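Local coordinates for coat protein (Turnip yellow mosaic virus, PDB 2FZ2), which self-assembles in 180 copies into the T=3 icosahedral capsid that encloses the single-stranded RNA genome of the virus, at residues H79-V91 / P161-V173. Sequence-based numbering, arbitrary orientation.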
loop_
_atom_site.group_PDB
_atom_site.type_symbol
_atom_site.label_atom_id
_atom_site.label_comp_id
_atom_site.label_asym_id
_atom_site.label_seq_id
_atom_site.Cartn_x
_atom_site.Cartn_y
_atom_site.Cartn_z
ATOM N N HIS D 79 16.388 116.084 58.098
ATOM C CA HIS D 79 15.200 116.077 58.925
ATOM C C HIS D 79 14.746 117.486 59.097
ATOM O O HIS D 79 15.400 118.282 59.763
ATOM C CB HIS D 79 15.500 115.464 60.274
ATOM C CG HIS D 79 16.067 114.086 60.186
ATOM N ND1 HIS D 79 17.404 113.850 59.950
ATOM C CD2 HIS D 79 15.481 112.872 60.311
ATOM C CE1 HIS D 79 17.620 112.547 59.936
ATOM N NE2 HIS D 79 16.470 111.931 60.151
ATOM N N PRO D 80 13.612 117.825 58.486
ATOM C CA PRO D 80 13.132 119.195 58.625
ATOM C C PRO D 80 12.653 119.367 60.052
ATOM O O PRO D 80 12.131 118.427 60.643
ATOM C CB PRO D 80 12.013 119.292 57.587
ATOM C CG PRO D 80 12.164 118.039 56.720
ATOM C CD PRO D 80 12.716 117.011 57.657
ATOM N N THR D 81 12.863 120.564 60.589
ATOM C CA THR D 81 12.501 120.936 61.947
ATOM C C THR D 81 11.193 121.752 61.965
ATOM O O THR D 81 10.518 121.850 60.951
ATOM C CB THR D 81 13.643 121.762 62.544
ATOM O OG1 THR D 81 13.781 121.459 63.935
ATOM C CG2 THR D 81 13.376 123.258 62.363
ATOM N N LEU D 82 10.837 122.347 63.101
ATOM C CA LEU D 82 9.602 123.128 63.193
ATOM C C LEU D 82 9.778 124.543 62.678
ATOM O O LEU D 82 8.823 125.334 62.645
ATOM C CB LEU D 82 9.116 123.199 64.634
ATOM C CG LEU D 82 9.817 124.287 65.438
ATOM C CD1 LEU D 82 9.161 124.436 66.785
ATOM C CD2 LEU D 82 11.273 123.919 65.600
ATOM N N GLN D 83 11.003 124.865 62.291
ATOM C CA GLN D 83 11.298 126.193 61.783
ATOM C C GLN D 83 11.355 126.168 60.270
ATOM O O GLN D 83 11.360 127.203 59.603
ATOM C CB GLN D 83 12.624 126.678 62.354
ATOM C CG GLN D 83 12.525 127.068 63.806
ATOM C CD GLN D 83 11.612 128.269 64.048
ATOM O OE1 GLN D 83 11.780 128.990 65.034
ATOM N NE2 GLN D 83 10.641 128.486 63.155
ATOM N N ALA D 84 11.376 124.961 59.734
ATOM C CA ALA D 84 11.453 124.769 58.304
ATOM C C ALA D 84 10.327 125.407 57.498
ATOM O O ALA D 84 10.554 125.944 56.417
ATOM C CB ALA D 84 11.524 123.288 58.008
ATOM N N PRO D 85 9.102 125.381 58.016
ATOM C CA PRO D 85 8.019 125.981 57.238
ATOM C C PRO D 85 8.119 127.494 57.161
ATOM O O PRO D 85 8.037 128.096 56.087
ATOM C CB PRO D 85 6.763 125.518 57.962
ATOM C CG PRO D 85 7.239 124.526 59.004
ATOM C CD PRO D 85 8.632 124.864 59.304
ATOM N N ALA D 86 8.311 128.111 58.312
ATOM C CA ALA D 86 8.417 129.554 58.372
ATOM C C ALA D 86 9.691 130.085 57.709
ATOM O O ALA D 86 9.755 131.252 57.312
ATOM C CB ALA D 86 8.373 129.977 59.820
ATOM N N PHE D 87 10.693 129.217 57.583
ATOM C CA PHE D 87 11.989 129.592 57.018
ATOM C C PHE D 87 12.586 128.608 56.010
ATOM O O PHE D 87 13.477 127.832 56.357
ATOM C CB PHE D 87 12.997 129.754 58.147
ATOM C CG PHE D 87 12.720 130.909 59.048
ATOM C CD1 PHE D 87 12.174 130.707 60.304
ATOM C CD2 PHE D 87 13.042 132.203 58.657
ATOM C CE1 PHE D 87 11.953 131.776 61.166
ATOM C CE2 PHE D 87 12.826 133.285 59.510
ATOM C CZ PHE D 87 12.281 133.069 60.772
ATOM N N PRO D 88 12.114 128.632 54.751
ATOM C CA PRO D 88 12.612 127.740 53.694
ATOM C C PRO D 88 14.115 127.810 53.574
ATOM O O PRO D 88 14.683 128.892 53.507
ATOM C CB PRO D 88 11.933 128.254 52.431
ATOM C CG PRO D 88 10.693 128.903 52.923
ATOM C CD PRO D 88 11.034 129.505 54.263
ATOM N N THR D 89 14.758 126.654 53.525
ATOM C CA THR D 89 16.212 126.616 53.434
ATOM C C THR D 89 16.748 125.836 52.235
ATOM O O THR D 89 16.137 124.871 51.782
ATOM C CB THR D 89 16.795 126.014 54.710
ATOM O OG1 THR D 89 16.214 126.663 55.848
ATOM C CG2 THR D 89 18.283 126.191 54.729
ATOM N N THR D 90 17.894 126.253 51.717
ATOM C CA THR D 90 18.475 125.567 50.573
ATOM C C THR D 90 19.557 124.640 51.055
ATOM O O THR D 90 20.487 125.050 51.748
ATOM C CB THR D 90 19.110 126.536 49.567
ATOM O OG1 THR D 90 18.089 127.261 48.875
ATOM C CG2 THR D 90 19.932 125.772 48.563
ATOM N N VAL D 91 19.440 123.382 50.670
ATOM C CA VAL D 91 20.411 122.389 51.066
ATOM C C VAL D 91 20.971 121.664 49.867
ATOM O O VAL D 91 20.225 121.224 48.977
ATOM C CB VAL D 91 19.790 121.368 51.976
ATOM C CG1 VAL D 91 20.861 120.543 52.629
ATOM C CG2 VAL D 91 18.943 122.067 52.996
ATOM N N PRO D 161 17.972 135.225 54.485
ATOM C CA PRO D 161 18.659 136.475 54.798
ATOM C C PRO D 161 18.257 136.806 56.227
ATOM O O PRO D 161 19.092 136.911 57.123
ATOM C CB PRO D 161 18.079 137.442 53.770
ATOM C CG PRO D 161 16.706 136.869 53.485
ATOM C CD PRO D 161 17.014 135.410 53.385
ATOM N N THR D 162 16.957 136.953 56.425
ATOM C CA THR D 162 16.395 137.213 57.734
ATOM C C THR D 162 16.238 135.801 58.280
ATOM O O THR D 162 15.212 135.145 58.089
ATOM C CB THR D 162 15.057 137.897 57.577
ATOM O OG1 THR D 162 14.371 137.316 56.456
ATOM C CG2 THR D 162 15.257 139.384 57.326
ATOM N N ALA D 163 17.288 135.340 58.947
ATOM C CA ALA D 163 17.367 133.986 59.479
ATOM C C ALA D 163 16.443 133.566 60.611
ATOM O O ALA D 163 15.913 134.391 61.348
ATOM C CB ALA D 163 18.809 133.697 59.881
ATOM N N PRO D 164 16.248 132.246 60.754
ATOM C CA PRO D 164 15.407 131.633 61.783
ATOM C C PRO D 164 16.126 131.689 63.127
ATOM O O PRO D 164 17.347 131.838 63.181
ATOM C CB PRO D 164 15.257 130.204 61.284
ATOM C CG PRO D 164 16.596 129.952 60.660
ATOM C CD PRO D 164 16.779 131.210 59.847
ATOM N N PRO D 165 15.378 131.550 64.227
ATOM C CA PRO D 165 15.928 131.584 65.578
ATOM C C PRO D 165 16.630 130.296 65.908
ATOM O O PRO D 165 17.333 130.210 66.911
ATOM C CB PRO D 165 14.705 131.796 66.469
ATOM C CG PRO D 165 13.501 131.892 65.512
ATOM C CD PRO D 165 13.939 131.263 64.237
ATOM N N ALA D 166 16.440 129.288 65.067
ATOM C CA ALA D 166 17.075 128.005 65.311
ATOM C C ALA D 166 17.109 127.140 64.072
ATOM O O ALA D 166 16.351 127.357 63.125
ATOM C CB ALA D 166 16.360 127.266 66.442
ATOM N N SER D 167 18.002 126.155 64.104
ATOM C CA SER D 167 18.208 125.203 63.017
ATOM C C SER D 167 16.863 124.770 62.402
ATOM O O SER D 167 15.949 124.363 63.125
ATOM C CB SER D 167 19.005 124.018 63.575
ATOM O OG SER D 167 19.477 124.324 64.901
ATOM N N THR D 168 16.740 124.902 61.076
ATOM C CA THR D 168 15.511 124.546 60.368
ATOM C C THR D 168 15.512 123.091 60.026
ATOM O O THR D 168 14.489 122.533 59.635
ATOM C CB THR D 168 15.352 125.236 59.022
ATOM O OG1 THR D 168 16.477 124.906 58.205
ATOM C CG2 THR D 168 15.188 126.737 59.189
ATOM N N CYS D 169 16.668 122.471 60.124
ATOM C CA CYS D 169 16.718 121.063 59.821
ATOM C C CYS D 169 17.996 120.408 60.291
ATOM O O CYS D 169 19.052 121.048 60.424
ATOM C CB CYS D 169 16.536 120.843 58.326
ATOM S SG CYS D 169 17.927 121.417 57.369
ATOM N N ILE D 170 17.868 119.112 60.542
ATOM C CA ILE D 170 18.956 118.293 61.017
ATOM C C ILE D 170 19.413 117.323 59.976
ATOM O O ILE D 170 18.604 116.680 59.301
ATOM C CB ILE D 170 18.536 117.464 62.180
ATOM C CG1 ILE D 170 17.488 118.228 62.984
ATOM C CG2 ILE D 170 19.758 117.045 62.954
ATOM C CD1 ILE D 170 17.969 118.701 64.307
ATOM N N ILE D 171 20.723 117.197 59.861
ATOM C CA ILE D 171 21.236 116.281 58.898
ATOM C C ILE D 171 22.036 115.233 59.588
ATOM O O ILE D 171 23.006 115.523 60.271
ATOM C CB ILE D 171 22.093 116.973 57.896
ATOM C CG1 ILE D 171 21.193 117.713 56.915
ATOM C CG2 ILE D 171 22.925 115.945 57.154
ATOM C CD1 ILE D 171 21.502 119.160 56.792
ATOM N N THR D 172 21.588 114.004 59.420
ATOM C CA THR D 172 22.259 112.880 60.008
ATOM C C THR D 172 22.557 111.950 58.882
ATOM O O THR D 172 21.886 111.932 57.850
ATOM C CB THR D 172 21.378 112.113 61.002
ATOM O OG1 THR D 172 20.635 111.095 60.310
ATOM C CG2 THR D 172 20.430 113.051 61.673
ATOM N N VAL D 173 23.587 111.170 59.093
ATOM C CA VAL D 173 23.952 110.207 58.122
ATOM C C VAL D 173 23.835 108.917 58.906
ATOM O O VAL D 173 24.124 108.879 60.098
ATOM C CB VAL D 173 25.359 110.464 57.664
ATOM C CG1 VAL D 173 26.324 109.719 58.529
ATOM C CG2 VAL D 173 25.490 110.072 56.215
#
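At one end of the coat protein's beta sandwich, the jelly-roll fold common among icosahedral plant viruses, strand 66-80 ends beside the start of strand 169-182. The loop 81-88 then crosses to strand 89-97 of the other sheet and packs on loop 161-168. His79 and Ile170 form an antiparallel hydrogen-bonded pair: His79 N to Ile170 O is 2.6 Å and Ile170 N to His79 O is 2.7 Å. Ile170 O also accepts from His79 ND1 at 3.1 Å. This second donor stands above the carbonyl plane, while the oxygen lies at the ring edge, in the imidazole plane. With CG beside the backbone N (chi1 -56°), the ring reaches across to Thr172 on the partner strand, with CE1 against Thr172 CG2. Pro80 and Cys169 follow as a non-hydrogen-bonded pair. Thr81 N then donates to Thr168 O at 2.7 Å. Cys169 pairs on its other side with Ala42, where Thr168 and Cys169 make a classic beta bulge. Thr81 OG1 bonds Thr90 OG1 of a neighbouring subunit, which places the loop at a capsid interface. Further along, Pro164 lies over one face of the Phe87 ring. Pro164 CB makes a CH-pi contact 3.6 Å from the centroid of the Phe87 ring, and Pro165 CD touches Phe87 CE1. Between the strand pairing and the Phe87-Pro164 contact, Thr168 CG2 sits against Phe87 CB, and Thr168 OG1 hydrogen-bonds Thr89 OG1 at 3.0 Å.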